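Local coordinates for aromatic-amino-acid:2-oxoglutarate transaminase (Candida albicans, PDB 6HND), which probably transfers amino groups from aromatic amino acids, and perhaps 2-aminoadipate, to an oxo-acid acceptor with the help of pyridoxal 5'-phosphate, at residues B[192-195]-B[196-200]; B[406-409]-B[410-414]; B[458-461]-B[462-465]; B[515-518]-B[519-523]. All coordinates share one frame; numbering follows the deposited sequence.

Contact 1 of 4, residues B[192-195]-B[196-200]; sequences SPFL and RFSDN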
loop_
_atom_site.group_PDB
_atom_site.type_symbol
_atom_site.label_atom_id
_atom_site.label_comp_id
_atom_site.label_asym_id
_atom_site.label_seq_id
_atom_site.Cartn_x
_atom_site.Cartn_y
_atom_site.Cartn_z
ATOM N N SER B 192 -2.972 -19.572 0.037
ATOM C CA SER B 192 -4.287 -19.273 -0.610
ATOM C C SER B 192 -4.375 -17.859 -1.185
ATOM O O SER B 192 -4.851 -17.693 -2.299
ATOM C CB SER B 192 -5.430 -19.514 0.360
ATOM O OG SER B 192 -5.610 -20.905 0.549
ATOM N N PRO B 193 -4.002 -16.782 -0.470
ATOM C CA PRO B 193 -4.196 -15.456 -1.024
ATOM C C PRO B 193 -3.468 -15.284 -2.372
ATOM O O PRO B 193 -3.975 -14.540 -3.214
ATOM C CB PRO B 193 -3.718 -14.542 0.114
ATOM C CG PRO B 193 -3.942 -15.371 1.362
ATOM C CD PRO B 193 -3.499 -16.739 0.910
ATOM N N PHE B 194 -2.375 -16.017 -2.606
ATOM C CA PHE B 194 -1.658 -15.976 -3.907
ATOM C C PHE B 194 -2.623 -16.155 -5.100
ATOM O O PHE B 194 -2.474 -15.486 -6.164
ATOM C CB PHE B 194 -0.570 -17.037 -3.980
ATOM C CG PHE B 194 0.166 -16.952 -5.276
ATOM C CD1 PHE B 194 1.119 -15.980 -5.453
ATOM C CD2 PHE B 194 -0.193 -17.747 -6.345
ATOM C CE1 PHE B 194 1.736 -15.814 -6.678
ATOM C CE2 PHE B 194 0.437 -17.584 -7.573
ATOM C CZ PHE B 194 1.401 -16.619 -7.736
ATOM N N LEU B 195 -3.583 -17.060 -4.979
ATOM C CA LEU B 195 -4.530 -17.335 -6.081
ATOM C C LEU B 195 -5.353 -16.082 -6.412
ATOM O O LEU B 195 -5.806 -15.963 -7.568
ATOM C CB LEU B 195 -5.410 -18.520 -5.694
ATOM C CG LEU B 195 -4.633 -19.804 -5.414
ATOM C CD1 LEU B 195 -5.558 -20.861 -4.828
ATOM C CD2 LEU B 195 -3.917 -20.303 -6.665
ATOM N N ARG B 196 -5.548 -15.164 -5.467
ATOM C CA ARG B 196 -6.268 -13.905 -5.773
ATOM C C ARG B 196 -5.418 -13.074 -6.751
ATOM O O ARG B 196 -5.980 -12.473 -7.700
ATOM C CB ARG B 196 -6.549 -13.150 -4.480
ATOM C CG ARG B 196 -7.543 -13.848 -3.563
ATOM C CD ARG B 196 -7.755 -12.965 -2.344
ATOM N NE ARG B 196 -9.009 -13.189 -1.627
ATOM C CZ ARG B 196 -10.170 -12.560 -1.857
ATOM N NH1 ARG B 196 -10.290 -11.644 -2.812
ATOM N NH2 ARG B 196 -11.221 -12.859 -1.105
ATOM N N PHE B 197 -4.102 -13.049 -6.539
ATOM C CA PHE B 197 -3.150 -12.233 -7.326
ATOM C C PHE B 197 -2.977 -12.860 -8.708
ATOM O O PHE B 197 -2.930 -12.106 -9.675
ATOM C CB PHE B 197 -1.813 -12.105 -6.610
ATOM C CG PHE B 197 -1.883 -11.921 -5.120
ATOM C CD1 PHE B 197 -2.849 -11.101 -4.549
ATOM C CD2 PHE B 197 -0.941 -12.527 -4.293
ATOM C CE1 PHE B 197 -2.901 -10.923 -3.175
ATOM C CE2 PHE B 197 -0.980 -12.326 -2.918
ATOM C CZ PHE B 197 -1.973 -11.553 -2.363
ATOM N N SER B 198 -2.893 -14.188 -8.803
ATOM C CA SER B 198 -2.778 -14.872 -10.112
ATOM C C SER B 198 -4.121 -14.666 -10.842
ATOM O O SER B 198 -4.091 -14.218 -12.003
ATOM C CB SER B 198 -2.329 -16.332 -10.002
ATOM O OG SER B 198 -3.251 -17.117 -9.263
ATOM N N ASP B 199 -5.249 -14.856 -10.158
ATOM C CA ASP B 199 -6.600 -14.613 -10.737
ATOM C C ASP B 199 -6.685 -13.163 -11.268
ATOM O O ASP B 199 -7.153 -12.958 -12.400
ATOM C CB ASP B 199 -7.709 -14.889 -9.724
ATOM C CG ASP B 199 -9.055 -14.404 -10.231
ATOM O OD1 ASP B 199 -9.632 -15.102 -11.101
ATOM O OD2 ASP B 199 -9.474 -13.293 -9.813
ATOM N N ASN B 200 -6.209 -12.189 -10.497
ATOM C CA ASN B 200 -6.154 -10.766 -10.901
ATOM C C ASN B 200 -5.379 -10.605 -12.211
ATOM O O ASN B 200 -5.675 -9.680 -12.936
ATOM C CB ASN B 200 -5.490 -9.906 -9.830
ATOM C CG ASN B 200 -5.713 -8.423 -10.060
ATOM O OD1 ASN B 200 -6.851 -7.957 -10.140
ATOM N ND2 ASN B 200 -4.630 -7.677 -10.120
#

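Contact 2 of 4, residues B[406-409]-B[410-414]; sequences YSYR and KDLLL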
loop_
_atom_site.group_PDB
_atom_site.type_symbol
_atom_site.label_atom_id
_atom_site.label_comp_id
_atom_site.label_asym_id
_atom_site.label_seq_id
_atom_site.Cartn_x
_atom_site.Cartn_y
_atom_site.Cartn_z
ATOM N N TYR B 406 11.797 -20.234 18.295
ATOM C CA TYR B 406 11.030 -21.022 17.306
ATOM C C TYR B 406 11.465 -22.484 17.397
ATOM O O TYR B 406 10.579 -23.363 17.381
ATOM C CB TYR B 406 11.179 -20.416 15.905
ATOM C CG TYR B 406 10.181 -19.322 15.618
ATOM C CD1 TYR B 406 8.876 -19.623 15.291
ATOM C CD2 TYR B 406 10.518 -17.981 15.702
ATOM C CE1 TYR B 406 7.939 -18.631 15.047
ATOM C CE2 TYR B 406 9.597 -16.975 15.451
ATOM C CZ TYR B 406 8.305 -17.302 15.108
ATOM O OH TYR B 406 7.378 -16.345 14.856
ATOM N N SER B 407 12.777 -22.720 17.495
ATOM C CA SER B 407 13.357 -24.074 17.619
ATOM C C SER B 407 12.786 -24.736 18.870
ATOM O O SER B 407 12.338 -25.892 18.761
ATOM C CB SER B 407 14.854 -24.063 17.646
ATOM O OG SER B 407 15.362 -25.372 17.922
ATOM N N TYR B 408 12.818 -24.056 20.011
ATOM C CA TYR B 408 12.298 -24.628 21.276
ATOM C C TYR B 408 10.795 -24.881 21.089
ATOM O O TYR B 408 10.332 -25.995 21.452
ATOM C CB TYR B 408 12.633 -23.732 22.471
ATOM C CG TYR B 408 12.185 -24.270 23.806
ATOM C CD1 TYR B 408 12.780 -25.397 24.358
ATOM C CD2 TYR B 408 11.165 -23.661 24.525
ATOM C CE1 TYR B 408 12.373 -25.917 25.579
ATOM C CE2 TYR B 408 10.749 -24.161 25.753
ATOM C CZ TYR B 408 11.355 -25.295 26.279
ATOM O OH TYR B 408 10.973 -25.803 27.484
ATOM N N ARG B 409 10.063 -23.903 20.529
ATOM C CA ARG B 409 8.584 -23.968 20.378
ATOM C C ARG B 409 8.235 -25.187 19.517
ATOM O O ARG B 409 7.370 -25.997 19.942
ATOM C CB ARG B 409 8.017 -22.672 19.789
ATOM C CG ARG B 409 7.809 -21.561 20.808
ATOM C CD ARG B 409 7.670 -20.205 20.141
ATOM N NE ARG B 409 7.291 -19.200 21.109
ATOM C CZ ARG B 409 6.058 -18.768 21.290
ATOM N NH1 ARG B 409 5.076 -19.178 20.501
ATOM N NH2 ARG B 409 5.809 -17.893 22.243
ATOM N N LYS B 410 8.915 -25.362 18.382
ATOM C CA LYS B 410 8.584 -26.470 17.446
ATOM C C LYS B 410 8.763 -27.820 18.156
ATOM O O LYS B 410 7.865 -28.702 18.024
ATOM C CB LYS B 410 9.420 -26.403 16.169
ATOM C CG LYS B 410 9.126 -27.532 15.191
ATOM C CD LYS B 410 10.080 -28.691 15.329
ATOM C CE LYS B 410 11.429 -28.407 14.707
ATOM N NZ LYS B 410 12.281 -29.617 14.700
ATOM N N ASP B 411 9.872 -27.994 18.871
ATOM C CA ASP B 411 10.199 -29.290 19.536
ATOM C C ASP B 411 9.192 -29.583 20.663
ATOM O O ASP B 411 8.777 -30.757 20.813
ATOM C CB ASP B 411 11.636 -29.287 20.052
ATOM C CG ASP B 411 12.673 -29.238 18.950
ATOM O OD1 ASP B 411 12.321 -29.561 17.768
ATOM O OD2 ASP B 411 13.815 -28.864 19.281
ATOM N N LEU B 412 8.822 -28.559 21.427
ATOM C CA LEU B 412 7.812 -28.662 22.507
ATOM C C LEU B 412 6.503 -29.208 21.917
ATOM O O LEU B 412 6.037 -30.276 22.358
ATOM C CB LEU B 412 7.625 -27.274 23.119
ATOM C CG LEU B 412 7.117 -27.236 24.552
ATOM C CD1 LEU B 412 8.073 -27.961 25.502
ATOM C CD2 LEU B 412 6.917 -25.784 24.974
ATOM N N LEU B 413 5.955 -28.540 20.902
ATOM C CA LEU B 413 4.686 -28.980 20.263
ATOM C C LEU B 413 4.838 -30.429 19.789
ATOM O O LEU B 413 3.884 -31.212 19.979
ATOM C CB LEU B 413 4.338 -28.043 19.109
ATOM C CG LEU B 413 3.126 -28.453 18.288
ATOM C CD1 LEU B 413 1.879 -28.446 19.160
ATOM C CD2 LEU B 413 2.970 -27.543 17.075
ATOM N N LEU B 414 5.984 -30.764 19.184
ATOM C CA LEU B 414 6.263 -32.141 18.690
ATOM C C LEU B 414 6.306 -33.126 19.877
ATOM O O LEU B 414 5.730 -34.217 19.719
ATOM C CB LEU B 414 7.540 -32.184 17.831
ATOM C CG LEU B 414 7.285 -32.250 16.322
ATOM C CD1 LEU B 414 6.689 -30.948 15.823
ATOM C CD2 LEU B 414 8.542 -32.573 15.554
#

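Contact 3 of 4, residues B[458-461]-B[462-465]; sequences LLWK and LISY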
loop_
_atom_site.group_PDB
_atom_site.type_symbol
_atom_site.label_atom_id
_atom_site.label_comp_id
_atom_site.label_asym_id
_atom_site.label_seq_id
_atom_site.Cartn_x
_atom_site.Cartn_y
_atom_site.Cartn_z
ATOM N N LEU B 458 -13.945 -34.190 12.164
ATOM C CA LEU B 458 -12.816 -34.123 13.128
ATOM C C LEU B 458 -12.558 -32.662 13.503
ATOM O O LEU B 458 -12.248 -32.389 14.688
ATOM C CB LEU B 458 -11.584 -34.791 12.509
ATOM C CG LEU B 458 -10.320 -34.804 13.361
ATOM C CD1 LEU B 458 -10.600 -35.299 14.774
ATOM C CD2 LEU B 458 -9.233 -35.655 12.702
ATOM N N LEU B 459 -12.711 -31.736 12.550
ATOM C CA LEU B 459 -12.486 -30.294 12.829
ATOM C C LEU B 459 -13.489 -29.841 13.903
ATOM O O LEU B 459 -13.047 -29.235 14.905
ATOM C CB LEU B 459 -12.623 -29.470 11.547
ATOM C CG LEU B 459 -12.232 -27.994 11.686
ATOM C CD1 LEU B 459 -10.768 -27.842 12.092
ATOM C CD2 LEU B 459 -12.521 -27.218 10.398
ATOM N N TRP B 460 -14.782 -30.154 13.738
ATOM C CA TRP B 460 -15.808 -29.835 14.764
ATOM C C TRP B 460 -15.348 -30.368 16.131
ATOM O O TRP B 460 -15.455 -29.619 17.106
ATOM C CB TRP B 460 -17.175 -30.397 14.387
ATOM C CG TRP B 460 -17.840 -29.667 13.272
ATOM C CD1 TRP B 460 -18.140 -30.147 12.028
ATOM C CD2 TRP B 460 -18.294 -28.306 13.309
ATOM N NE1 TRP B 460 -18.764 -29.176 11.296
ATOM C CE2 TRP B 460 -18.864 -28.035 12.050
ATOM C CE3 TRP B 460 -18.272 -27.298 14.277
ATOM C CZ2 TRP B 460 -19.400 -26.787 11.740
ATOM C CZ3 TRP B 460 -18.792 -26.064 13.966
ATOM C CH2 TRP B 460 -19.348 -25.814 12.714
ATOM N N LYS B 461 -14.816 -31.595 16.191
ATOM C CA LYS B 461 -14.320 -32.228 17.446
ATOM C C LYS B 461 -13.191 -31.402 18.096
ATOM O O LYS B 461 -13.208 -31.216 19.334
ATOM C CB LYS B 461 -13.822 -33.646 17.161
ATOM C CG LYS B 461 -13.738 -34.528 18.390
ATOM C CD LYS B 461 -15.034 -34.520 19.186
ATOM C CE LYS B 461 -15.235 -35.760 20.009
ATOM N NZ LYS B 461 -16.413 -35.601 20.883
ATOM N N LEU B 462 -12.213 -30.958 17.307
ATOM C CA LEU B 462 -11.087 -30.119 17.800
ATOM C C LEU B 462 -11.673 -28.828 18.384
ATOM O O LEU B 462 -11.277 -28.455 19.510
ATOM C CB LEU B 462 -10.108 -29.784 16.664
ATOM C CG LEU B 462 -9.396 -30.948 15.974
ATOM C CD1 LEU B 462 -8.361 -30.406 15.021
ATOM C CD2 LEU B 462 -8.733 -31.873 16.953
ATOM N N ILE B 463 -12.584 -28.169 17.650
ATOM C CA ILE B 463 -13.225 -26.893 18.107
ATOM C C ILE B 463 -13.902 -27.155 19.460
ATOM O O ILE B 463 -13.608 -26.398 20.402
ATOM C CB ILE B 463 -14.193 -26.315 17.063
ATOM C CG1 ILE B 463 -13.470 -25.936 15.764
ATOM C CG2 ILE B 463 -14.962 -25.135 17.648
ATOM C CD1 ILE B 463 -14.396 -25.723 14.587
ATOM N N SER B 464 -14.669 -28.244 19.589
ATOM C CA SER B 464 -15.329 -28.651 20.865
ATOM C C SER B 464 -14.285 -28.945 21.949
ATOM O O SER B 464 -14.562 -28.595 23.104
ATOM C CB SER B 464 -16.309 -29.791 20.704
ATOM O OG SER B 464 -15.664 -30.968 20.293
ATOM N N TYR B 465 -13.093 -29.441 21.602
ATOM C CA TYR B 465 -11.992 -29.687 22.582
ATOM C C TYR B 465 -11.156 -28.419 22.868
ATOM O O TYR B 465 -10.271 -28.489 23.741
ATOM C CB TYR B 465 -11.128 -30.864 22.121
ATOM C CG TYR B 465 -11.541 -32.198 22.690
ATOM C CD1 TYR B 465 -12.716 -32.827 22.292
ATOM C CD2 TYR B 465 -10.744 -32.844 23.623
ATOM C CE1 TYR B 465 -13.091 -34.058 22.817
ATOM C CE2 TYR B 465 -11.089 -34.082 24.136
ATOM C CZ TYR B 465 -12.272 -34.679 23.744
ATOM O OH TYR B 465 -12.594 -35.882 24.284
#

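Contact 4 of 4, residues B[515-518]-B[519-523]; sequences EFFS and NGLEF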
loop_
_atom_site.group_PDB
_atom_site.type_symbol
_atom_site.label_atom_id
_atom_site.label_comp_id
_atom_site.label_asym_id
_atom_site.label_seq_id
_atom_site.Cartn_x
_atom_site.Cartn_y
_atom_site.Cartn_z
ATOM N N GLU B 515 -10.308 -39.368 20.849
ATOM C CA GLU B 515 -11.751 -39.614 21.076
ATOM C C GLU B 515 -12.394 -39.895 19.726
ATOM O O GLU B 515 -13.212 -40.824 19.640
ATOM C CB GLU B 515 -12.455 -38.454 21.776
ATOM C CG GLU B 515 -13.780 -38.864 22.428
ATOM C CD GLU B 515 -14.821 -37.752 22.531
ATOM O OE1 GLU B 515 -15.873 -37.839 21.824
ATOM O OE2 GLU B 515 -14.583 -36.783 23.299
ATOM N N PHE B 516 -12.026 -39.144 18.697
ATOM C CA PHE B 516 -12.699 -39.226 17.374
ATOM C C PHE B 516 -12.491 -40.637 16.818
ATOM O O PHE B 516 -13.486 -41.251 16.349
ATOM C CB PHE B 516 -12.217 -38.106 16.455
ATOM C CG PHE B 516 -12.675 -38.217 15.028
ATOM C CD1 PHE B 516 -13.937 -37.795 14.655
ATOM C CD2 PHE B 516 -11.821 -38.681 14.054
ATOM C CE1 PHE B 516 -14.355 -37.883 13.339
ATOM C CE2 PHE B 516 -12.234 -38.769 12.738
ATOM C CZ PHE B 516 -13.503 -38.377 12.381
ATOM N N PHE B 517 -11.261 -41.153 16.912
ATOM C CA PHE B 517 -10.881 -42.529 16.485
ATOM C C PHE B 517 -11.574 -43.592 17.361
ATOM O O PHE B 517 -12.160 -44.549 16.791
ATOM C CB PHE B 517 -9.357 -42.675 16.444
ATOM C CG PHE B 517 -8.747 -42.360 15.093
ATOM C CD1 PHE B 517 -8.607 -41.044 14.662
ATOM C CD2 PHE B 517 -8.364 -43.384 14.235
ATOM C CE1 PHE B 517 -8.053 -40.761 13.426
ATOM C CE2 PHE B 517 -7.824 -43.103 12.994
ATOM C CZ PHE B 517 -7.665 -41.789 12.597
ATOM N N SER B 518 -11.562 -43.421 18.686
ATOM C CA SER B 518 -12.249 -44.310 19.668
ATOM C C SER B 518 -13.750 -44.398 19.334
ATOM O O SER B 518 -14.315 -45.501 19.463
ATOM C CB SER B 518 -12.032 -43.847 21.087
ATOM O OG SER B 518 -10.643 -43.629 21.341
ATOM N N ASN B 519 -14.350 -43.288 18.884
ATOM C CA ASN B 519 -15.783 -43.188 18.506
ATOM C C ASN B 519 -16.066 -43.845 17.144
ATOM O O ASN B 519 -17.235 -43.781 16.723
ATOM C CB ASN B 519 -16.254 -41.732 18.466
ATOM C CG ASN B 519 -16.204 -41.048 19.812
ATOM O OD1 ASN B 519 -15.932 -41.681 20.826
ATOM N ND2 ASN B 519 -16.436 -39.748 19.823
ATOM N N GLY B 520 -15.078 -44.467 16.492
ATOM C CA GLY B 520 -15.220 -45.040 15.139
ATOM C C GLY B 520 -15.255 -43.974 14.042
ATOM O O GLY B 520 -15.826 -44.270 12.963
ATOM N N LEU B 521 -14.636 -42.806 14.286
ATOM C CA LEU B 521 -14.502 -41.657 13.333
ATOM C C LEU B 521 -15.841 -40.915 13.276
ATOM O O LEU B 521 -16.413 -40.767 12.165
ATOM C CB LEU B 521 -14.053 -42.129 11.942
ATOM C CG LEU B 521 -12.787 -42.980 11.915
ATOM C CD1 LEU B 521 -12.689 -43.742 10.595
ATOM C CD2 LEU B 521 -11.557 -42.118 12.143
ATOM N N GLU B 522 -16.297 -40.475 14.454
ATOM C CA GLU B 522 -17.634 -39.901 14.706
ATOM C C GLU B 522 -17.457 -38.886 15.818
ATOM O O GLU B 522 -16.581 -39.129 16.654
ATOM C CB GLU B 522 -18.652 -40.965 15.146
ATOM C CG GLU B 522 -19.065 -41.953 14.057
ATOM C CD GLU B 522 -19.750 -41.282 12.884
ATOM O OE1 GLU B 522 -20.087 -40.079 13.043
ATOM O OE2 GLU B 522 -19.915 -41.943 11.810
ATOM N N PHE B 523 -18.228 -37.789 15.794
ATOM C CA PHE B 523 -18.199 -36.751 16.859
ATOM C C PHE B 523 -18.748 -37.364 18.159
ATOM O O PHE B 523 -18.120 -37.162 19.225
ATOM C CB PHE B 523 -18.965 -35.508 16.409
ATOM C CG PHE B 523 -18.888 -34.363 17.375
ATOM C CD1 PHE B 523 -19.727 -34.314 18.477
ATOM C CD2 PHE B 523 -17.973 -33.341 17.189
ATOM C CE1 PHE B 523 -19.682 -33.247 19.356
ATOM C CE2 PHE B 523 -17.921 -32.276 18.074
ATOM C CZ PHE B 523 -18.769 -32.239 19.161
#

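Contact 1 of 4, residues B[192-195]-B[196-200]
Phe197 lays its ring against the carbonyl of Pro193 near the start of helix 193-200, the helical limb of a beta-alpha-beta unit that runs from strand 183-187 to strand 204-208. CB of Phe197 sits 3.5 Å from Phe194 O. Because CG is anti to the residue's own carbonyl carbon (chi1 -40°), the ring leans back toward the start of the helix. CD2 of Phe197 meets Phe194 CA at 3.5 Å, and CE2 runs on past the same atom. At the tip, CZ of Phe197 comes to 4.3 Å from Pro193 CB. The ring carbons lie at nearly equal distances from Pro193 O, which stands over the centre of one face, 3.5 Å above the ring plane. Pro193 O also accepts a hydrogen bond from Arg196 N at 2.8 Å. Phe194 turns its ring obliquely to that of Phe197, with CD1 against CD2 of Phe197 and CE2 at 3.9 Å from Ser198 CB; beyond the helix, the Phe194 ring stacks on Tyr245. Phe197 packs on Ser167, a residue that binds the cofactor, and on Leu170 of helix 166-177, while NH2 of Arg196 bonds Thr16 O of the second subunit. Further along the helix, Leu195 O takes the Asp199 N hydrogen at 2.9 Å, and CB of Asp199 lies close to the same oxygen, at 3.1 Å.

Contact 2 of 4, residues B[406-409]-B[410-414]
Tyr408 and Leu412 touch one turn apart on the long helix 392-418 of this aminotransferase fold; the segment is largely buried, though Tyr408 itself lies at its exposed rim. The backbone bonds are those of a regular alpha-helix. Lys410 N, Asp411 N, Leu412 N and Leu413 N each donate to the carbonyl four residues earlier, and the bond from Leu413 N to Arg409 O, 3.1 Å long, is almost straight at 177°. Apolar contact comes from the tyrosine ring, which crosses the leucine at a slant: CE2 of Tyr408 is 4.2 Å from CD2 of Leu412, and the hydroxyl OH lies 4.1 Å from the other branch, CD1. Both residues also touch Asp499 of helix 499-518. The charged groups bond mostly beyond the pair, though Lys410 also meets its neighbour Asp411. Arg409, extended from CG to NE, gives NH1 to Tyr493 O and NH2 to Ala496 O, and its side chain packs on Phe50 of the second subunit. Lys410 bends at chi2 and chi3, which brings NZ round to Asp411 as well as to Asp432 and Pro289 O. The ammonium group meets Asp411 nearly end-on to the carboxylate C-O bond, in a salt bridge with NZ 3.1 Å from OD1.

Contact 3 of 4, residues B[458-461]-B[462-465]
The closing turns of helix 451-465 bring Lys461 and Tyr465 alongside each other, with the carbonyl of Lys461 gripped twice. Tyr465 N donates to Lys461 O at 2.9 Å, and Ser464 OG donates to the same oxygen at 2.6 Å, both from the same face of the carbonyl plane. The serine reaches back because OG stands between its own backbone N and carbonyl carbon (chi1 64°). CD1 of Tyr465 lies 3.4 Å from Lys461 O, which meets the ring at its edge, near its plane. The lysine chain then runs beside the tyrosine, CE of Lys461 3.9 Å from CE1 of Tyr465, both pointing the same way, toward Glu515 of helix 499-518. Round the helix, Trp460 and Ile463 also lie side by side, CE3 of the indole 4.2 Å from CD1 of Ile463; the CG of Leu459 approaches that same methyl at 4.3 Å. Trp460 NE1 bonds Asp26 of the second subunit, and Ile463 packs on Phe32 of that subunit. Leu458 and Leu462 make a looser pair, and both rest on Phe489 of strand 488-492; Leu458 also packs on Phe516 and Leu462 on Ala512, both of helix 499-518.

Contact 4 of 4, residues B[515-518]-B[519-523]
Asn519 bonds Glu515 twice, once by backbone and once by side chain. Asn519 N donates to Glu515 O at 2.8 Å, and ND2 donates to OE1, also at 2.8 Å, with the amide and carboxylate planes turned 51° apart; OE1 sits too close to an atom elsewhere in the model, so this bond is less sure. The glutamate reaches across because its chain is extended beyond CG. ND2 gives a further hydrogen to Glu522 O, which lies close to the amide plane, so the amide ties the last turn to the chain that follows. Glu515 has partners beyond the turn as well, OE1 meeting Lys461 and OE2 Tyr465. Two backbone bonds then fold the chain back: Gly520 N to Phe517 O at 2.9 Å and Leu521 N to Phe516 O at 2.8 Å. Leu521 packs against Phe516 and Phe517. Its CA makes a CH-pi contact with one face of Phe516, 3.7 Å from the ring centroid, while methyl CD2 sits almost squarely over Phe517, 3.8 Å from the centroid and 3° off the normal. The same methyl touches CE2 of Phe516. With Gly520 at positive phi, the whole ends helix 499-518 as a Schellman motif.

How the contacts relate
All four contacts are local, within or at the end of a helix, but their settings differ. Contact 1 lies nearest the cofactor and packs aromatic rings at the start of the helix of a beta-alpha-beta unit. Contact 2 is the most buried, a regular mid-helix segment; contacts 1, 3 and 4 are partly buried, and contact 4 lies farthest from the chain's centre. All four touch the second subunit, contact 4 through Phe523 alone. Contacts 3 and 4 lie away from the cofactor site and touch: Lys461 and Tyr465 meet Glu515, at separations short enough to be doubtful in detail, and Leu458 packs on Phe516. Contact 3 ends in a Ser464 hydroxyl bond to a helix carbonyl, contact 4 in the Schellman motif.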